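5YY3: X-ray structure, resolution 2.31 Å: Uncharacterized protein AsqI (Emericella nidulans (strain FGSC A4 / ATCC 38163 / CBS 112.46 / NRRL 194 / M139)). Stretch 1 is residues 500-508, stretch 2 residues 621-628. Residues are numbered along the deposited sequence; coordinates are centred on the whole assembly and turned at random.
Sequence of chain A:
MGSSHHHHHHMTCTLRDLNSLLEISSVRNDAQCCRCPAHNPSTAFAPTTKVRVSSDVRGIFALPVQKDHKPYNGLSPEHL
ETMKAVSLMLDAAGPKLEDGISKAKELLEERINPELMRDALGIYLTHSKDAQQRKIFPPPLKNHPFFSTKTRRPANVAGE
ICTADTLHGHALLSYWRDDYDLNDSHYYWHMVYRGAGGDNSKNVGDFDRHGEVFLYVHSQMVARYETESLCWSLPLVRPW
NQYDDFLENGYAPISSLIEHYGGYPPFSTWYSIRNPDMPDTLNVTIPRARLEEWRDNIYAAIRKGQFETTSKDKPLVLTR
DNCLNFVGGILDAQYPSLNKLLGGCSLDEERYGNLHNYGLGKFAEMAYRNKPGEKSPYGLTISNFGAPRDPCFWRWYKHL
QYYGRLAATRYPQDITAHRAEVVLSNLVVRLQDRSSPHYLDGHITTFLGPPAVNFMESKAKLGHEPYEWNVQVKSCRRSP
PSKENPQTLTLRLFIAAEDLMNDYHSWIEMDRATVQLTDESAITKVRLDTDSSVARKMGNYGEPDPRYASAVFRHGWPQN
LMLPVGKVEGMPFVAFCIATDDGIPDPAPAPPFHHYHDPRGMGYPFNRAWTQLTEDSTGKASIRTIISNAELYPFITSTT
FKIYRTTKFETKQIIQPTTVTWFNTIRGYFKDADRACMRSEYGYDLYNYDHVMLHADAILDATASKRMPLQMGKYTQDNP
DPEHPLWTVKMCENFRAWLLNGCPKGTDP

Stretch 1 500-508: LMNDYHSWI
Stretch 2 621-628: ASIRTIIS

What fills the apolar centre of the contact? Ile623, on the first turn of a short helix (623-626), points its CA-to-CB bond toward the other stretch and has the largest covered area of any residue here. With chi1 m and chi2 t, it sets CD1 3.6 Å from Tyr504 CD1 and CG2 4.3 Å from Trp507 CZ2. One turn on, Ile627 (chi1 p, chi2 t) brings CD1 4.1 Å from Trp507 CH2. These meetings are oblique to both rings, and they remove apolar surface from water.

How does the first stretch shape itself to receive the helix? A type I turn from Leu500 to Asp503, closed by Asp503 N to Leu500 O at 2.9 Å, leads into a 3-10 segment, 504-506. Tyr504 and Trp507 both have chi1 m, with chi2 near -75° and 88°. The indole is tied back to the turn, Trp507 NE1 donating to Met501 O at 2.8 Å, which helps fix the ring beside Ile623.

What joins the backbones? The closest CA atoms are those of Asn502 and Ile623, 5.2 Å apart. A water bridges them, donating to Asn502 O and accepting from Ile623 N, each at 3.1 Å. Asn502 (chi1 m, chi2 -31°) also accepts through OD1 from Arg624 N at 3.2 Å, so the helix's first two amides, which have no acceptor within it, find partners. Ser622 is the N-cap: its OG (chi1 p) accepts a weak bond from the third, Thr625 N, at 3.4 Å, while Ser622 N donates to Thr625 OG1 at 2.8 Å.

What closes the outer edge? Arg624 (t, t, m, chi4 -99°) is exposed, and Met501 (t, t, p) lays CE over one face of its guanidinium, 3.2 Å from Arg624 NH1, a packing contact.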

ATOM      1  N   LEU A 500     -13.969 -16.215  11.234  1.00 24.22           N
ATOM      2  CA  LEU A 500     -14.104 -16.073  12.685  1.00 26.73           C
ATOM      3  C   LEU A 500     -15.140 -17.022  13.286  1.00 27.67           C
ATOM      4  O   LEU A 500     -15.349 -17.039  14.492  1.00 25.09           O
ATOM      5  CB  LEU A 500     -14.483 -14.635  13.043  1.00 23.42           C
ATOM      6  CG  LEU A 500     -13.639 -13.503  12.471  1.00 24.53           C
ATOM      7  CD1 LEU A 500     -14.177 -12.157  12.920  1.00 27.87           C
ATOM      8  CD2 LEU A 500     -12.200 -13.678  12.898  1.00 24.31           C
ATOM      9  N   MET A 501     -15.780 -17.809  12.429  1.00 26.91           N
ATOM     10  CA  MET A 501     -16.953 -18.610  12.787  1.00 26.44           C
ATOM     11  C   MET A 501     -16.818 -19.515  14.020  1.00 25.35           C
ATOM     12  O   MET A 501     -17.811 -19.757  14.707  1.00 22.38           O
ATOM     13  CB  MET A 501     -17.337 -19.429  11.545  1.00 25.23           C
ATOM     14  CG  MET A 501     -18.206 -20.619  11.744  1.00 40.51           C
ATOM     15  SD  MET A 501     -18.310 -21.549  10.205  1.00 37.35           S
ATOM     16  CE  MET A 501     -16.643 -21.389   9.655  1.00 41.81           C
ATOM     17  N   ASN A 502     -15.615 -19.998  14.333  1.00 21.19           N
ATOM     18  CA  ASN A 502     -15.459 -20.870  15.510  1.00 24.79           C
ATOM     19  C   ASN A 502     -15.184 -20.142  16.830  1.00 25.42           C
ATOM     20  O   ASN A 502     -14.903 -20.770  17.847  1.00 24.58           O
ATOM     21  CB  ASN A 502     -14.348 -21.886  15.278  1.00 26.81           C
ATOM     22  CG  ASN A 502     -14.753 -22.960  14.315  1.00 32.53           C
ATOM     23  OD1 ASN A 502     -15.935 -23.331  14.225  1.00 31.24           O
ATOM     24  ND2 ASN A 502     -13.784 -23.474  13.577  1.00 31.34           N
ATOM     25  N   ASP A 503     -15.238 -18.821  16.798  1.00 22.63           N
ATOM     26  CA  ASP A 503     -15.153 -18.029  18.006  1.00 27.20           C
ATOM     27  C   ASP A 503     -16.554 -17.588  18.386  1.00 23.22           C
ATOM     28  O   ASP A 503     -17.198 -16.856  17.625  1.00 26.11           O
ATOM     29  CB  ASP A 503     -14.241 -16.819  17.789  1.00 22.87           C
ATOM     30  CG  ASP A 503     -14.256 -15.858  18.949  1.00 22.09           C
ATOM     31  OD1 ASP A 503     -14.459 -16.312  20.098  1.00 25.87           O
ATOM     32  OD2 ASP A 503     -14.047 -14.645  18.714  1.00 25.33           O
ATOM     33  N   TYR A 504     -17.028 -18.060  19.539  1.00 25.68           N
ATOM     34  CA  TYR A 504     -18.330 -17.678  20.092  1.00 23.54           C
ATOM     35  C   TYR A 504     -18.582 -16.177  20.002  1.00 25.49           C
ATOM     36  O   TYR A 504     -19.664 -15.733  19.624  1.00 22.41           O
ATOM     37  CB  TYR A 504     -18.435 -18.073  21.565  1.00 20.39           C
ATOM     38  CG  TYR A 504     -18.256 -19.538  21.909  1.00 25.23           C
ATOM     39  CD1 TYR A 504     -19.263 -20.476  21.642  1.00 23.01           C
ATOM     40  CD2 TYR A 504     -17.100 -19.979  22.552  1.00 23.10           C
ATOM     41  CE1 TYR A 504     -19.102 -21.814  21.982  1.00 20.63           C
ATOM     42  CE2 TYR A 504     -16.933 -21.306  22.896  1.00 22.36           C
ATOM     43  CZ  TYR A 504     -17.939 -22.226  22.605  1.00 23.52           C
ATOM     44  OH  TYR A 504     -17.773 -23.554  22.955  1.00 25.87           O
ATOM     45  N   HIS A 505     -17.572 -15.398  20.369  1.00 25.19           N
ATOM     46  CA  HIS A 505     -17.756 -13.969  20.579  1.00 23.37           C
ATOM     47  C   HIS A 505     -17.683 -13.193  19.286  1.00 25.47           C
ATOM     48  O   HIS A 505     -17.896 -11.978  19.282  1.00 25.00           O
ATOM     49  CB  HIS A 505     -16.721 -13.477  21.581  1.00 25.15           C
ATOM     50  CG  HIS A 505     -16.684 -14.314  22.815  1.00 30.44           C
ATOM     51  ND1 HIS A 505     -17.502 -14.080  23.895  1.00 31.88           N
ATOM     52  CD2 HIS A 505     -15.993 -15.448  23.103  1.00 27.61           C
ATOM     53  CE1 HIS A 505     -17.296 -15.011  24.810  1.00 29.66           C
ATOM     54  NE2 HIS A 505     -16.389 -15.854  24.347  1.00 27.27           N
ATOM     55  N   SER A 506     -17.413 -13.901  18.187  1.00 23.19           N
ATOM     56  CA  SER A 506     -17.392 -13.272  16.870  1.00 21.54           C
ATOM     57  C   SER A 506     -18.760 -13.319  16.206  1.00 25.41           C
ATOM     58  O   SER A 506     -18.973 -12.689  15.165  1.00 23.26           O
ATOM     59  CB  SER A 506     -16.356 -13.934  15.972  1.00 25.56           C
ATOM     60  OG  SER A 506     -15.041 -13.585  16.386  1.00 27.69           O
ATOM     61  N   TRP A 507     -19.690 -14.056  16.804  1.00 20.29           N
ATOM     62  CA  TRP A 507     -21.015 -14.120  16.246  1.00 20.58           C
ATOM     63  C   TRP A 507     -21.767 -12.835  16.538  1.00 21.27           C
ATOM     64  O   TRP A 507     -21.824 -12.372  17.680  1.00 24.16           O
ATOM     65  CB  TRP A 507     -21.759 -15.348  16.771  1.00 19.41           C
ATOM     66  CG  TRP A 507     -21.284 -16.566  16.082  1.00 17.52           C
ATOM     67  CD1 TRP A 507     -20.231 -17.366  16.453  1.00 21.98           C
ATOM     68  CD2 TRP A 507     -21.798 -17.117  14.862  1.00 18.52           C
ATOM     69  NE1 TRP A 507     -20.077 -18.392  15.547  1.00 20.09           N
ATOM     70  CE2 TRP A 507     -21.027 -18.262  14.561  1.00 22.00           C
ATOM     71  CE3 TRP A 507     -22.848 -16.765  14.003  1.00 19.71           C
ATOM     72  CZ2 TRP A 507     -21.266 -19.052  13.436  1.00 20.32           C
ATOM     73  CZ3 TRP A 507     -23.084 -17.555  12.874  1.00 21.99           C
ATOM     74  CH2 TRP A 507     -22.297 -18.682  12.605  1.00 21.82           C
ATOM     75  N   ILE A 508     -22.320 -12.268  15.473  1.00 21.59           N
ATOM     76  CA  ILE A 508     -23.066 -11.015  15.495  1.00 20.48           C
ATOM     77  C   ILE A 508     -24.581 -11.277  15.504  1.00 24.41           C
ATOM     78  O   ILE A 508     -25.096 -11.970  14.618  1.00 21.90           O
ATOM     79  CB  ILE A 508     -22.726 -10.170  14.262  1.00 20.35           C
ATOM     80  CG1 ILE A 508     -21.243  -9.792  14.247  1.00 20.08           C
ATOM     81  CG2 ILE A 508     -23.642  -8.963  14.163  1.00 18.86           C
ATOM     82  CD1 ILE A 508     -20.802  -9.136  12.943  1.00 23.84           C
ATOM     83  N   ALA A 621     -14.935 -31.726  17.359  1.00 28.47           N
ATOM     84  CA  ALA A 621     -16.073 -30.814  17.485  1.00 28.90           C
ATOM     85  C   ALA A 621     -15.653 -29.346  17.457  1.00 25.24           C
ATOM     86  O   ALA A 621     -14.657 -28.940  18.074  1.00 29.13           O
ATOM     87  CB  ALA A 621     -16.846 -31.109  18.741  1.00 24.86           C
ATOM     88  N   SER A 622     -16.420 -28.564  16.709  1.00 25.21           N
ATOM     89  CA  SER A 622     -16.296 -27.116  16.709  1.00 27.56           C
ATOM     90  C   SER A 622     -17.699 -26.534  16.568  1.00 26.34           C
ATOM     91  O   SER A 622     -18.673 -27.280  16.460  1.00 25.22           O
ATOM     92  CB  SER A 622     -15.384 -26.637  15.580  1.00 25.28           C
ATOM     93  OG  SER A 622     -15.924 -26.981  14.313  1.00 31.47           O
ATOM     94  N   ILE A 623     -17.805 -25.210  16.596  1.00 24.31           N
ATOM     95  CA  ILE A 623     -19.076 -24.557  16.344  1.00 21.86           C
ATOM     96  C   ILE A 623     -19.546 -24.954  14.947  1.00 29.64           C
ATOM     97  O   ILE A 623     -20.734 -25.227  14.723  1.00 26.97           O
ATOM     98  CB  ILE A 623     -18.962 -23.017  16.485  1.00 21.14           C
ATOM     99  CG1 ILE A 623     -18.751 -22.649  17.959  1.00 22.13           C
ATOM    100  CG2 ILE A 623     -20.204 -22.321  15.955  1.00 18.74           C
ATOM    101  CD1 ILE A 623     -18.597 -21.160  18.217  1.00 18.41           C
ATOM    102  N   ARG A 624     -18.594 -25.034  14.018  1.00 31.31           N
ATOM    103  CA  ARG A 624     -18.917 -25.359  12.640  1.00 29.27           C
ATOM    104  C   ARG A 624     -19.528 -26.749  12.490  1.00 27.68           C
ATOM    105  O   ARG A 624     -20.483 -26.911  11.731  1.00 27.30           O
ATOM    106  CB  ARG A 624     -17.684 -25.259  11.757  1.00 31.08           C
ATOM    107  CG  ARG A 624     -18.018 -25.468  10.297  1.00 40.04           C
ATOM    108  CD  ARG A 624     -16.826 -26.003   9.533  1.00 43.11           C
ATOM    109  NE  ARG A 624     -15.603 -25.264   9.832  1.00 51.55           N
ATOM    110  CZ  ARG A 624     -15.115 -24.297   9.060  1.00 59.22           C
ATOM    111  NH1 ARG A 624     -15.759 -23.936   7.947  1.00 56.60           N
ATOM    112  NH2 ARG A 624     -13.993 -23.677   9.410  1.00 51.71           N
ATOM    113  N   THR A 625     -18.995 -27.744  13.202  1.00 28.14           N
ATOM    114  CA  THR A 625     -19.516 -29.107  13.067  1.00 26.26           C
ATOM    115  C   THR A 625     -20.930 -29.198  13.644  1.00 29.70           C
ATOM    116  O   THR A 625     -21.820 -29.800  13.034  1.00 30.04           O
ATOM    117  CB  THR A 625     -18.623 -30.165  13.747  1.00 27.69           C
ATOM    118  OG1 THR A 625     -18.367 -29.787  15.108  1.00 28.72           O
ATOM    119  CG2 THR A 625     -17.299 -30.318  13.015  1.00 28.63           C
ATOM    120  N   ILE A 626     -21.140 -28.571  14.796  1.00 24.49           N
ATOM    121  CA  ILE A 626     -22.422 -28.638  15.486  1.00 26.64           C
ATOM    122  C   ILE A 626     -23.516 -27.971  14.677  1.00 25.50           C
ATOM    123  O   ILE A 626     -24.608 -28.510  14.531  1.00 27.69           O
ATOM    124  CB  ILE A 626     -22.335 -27.988  16.884  1.00 27.59           C
ATOM    125  CG1 ILE A 626     -21.575 -28.919  17.838  1.00 28.35           C
ATOM    126  CG2 ILE A 626     -23.723 -27.660  17.429  1.00 22.55           C
ATOM    127  CD1 ILE A 626     -21.217 -28.263  19.147  1.00 30.30           C
ATOM    128  N   ILE A 627     -23.216 -26.810  14.114  1.00 23.28           N
ATOM    129  CA  ILE A 627     -24.256 -26.073  13.437  1.00 25.95           C
ATOM    130  C   ILE A 627     -24.439 -26.600  12.012  1.00 30.64           C
ATOM    131  O   ILE A 627     -25.294 -26.119  11.269  1.00 31.31           O
ATOM    132  CB  ILE A 627     -23.961 -24.558  13.435  1.00 28.33           C
ATOM    133  CG1 ILE A 627     -22.789 -24.206  12.512  1.00 28.18           C
ATOM    134  CG2 ILE A 627     -23.712 -24.067  14.859  1.00 24.91           C
ATOM    135  CD1 ILE A 627     -22.633 -22.732  12.315  1.00 20.75           C
ATOM    136  N   SER A 628     -23.639 -27.598  11.646  1.00 30.47           N
ATOM    137  CA  SER A 628     -23.826 -28.304  10.378  1.00 32.40           C
ATOM    138  C   SER A 628     -24.438 -29.686  10.600  1.00 32.27           C
ATOM    139  O   SER A 628     -24.562 -30.484   9.672  1.00 34.57           O
ATOM    140  CB  SER A 628     -22.495 -28.450   9.644  1.00 26.83           C
ATOM    141  OG  SER A 628     -22.015 -27.192   9.252  1.00 39.80           O
TER
HETATM  142  O   HOH W   1     -15.382 -23.827  17.946  1.00 25.75           O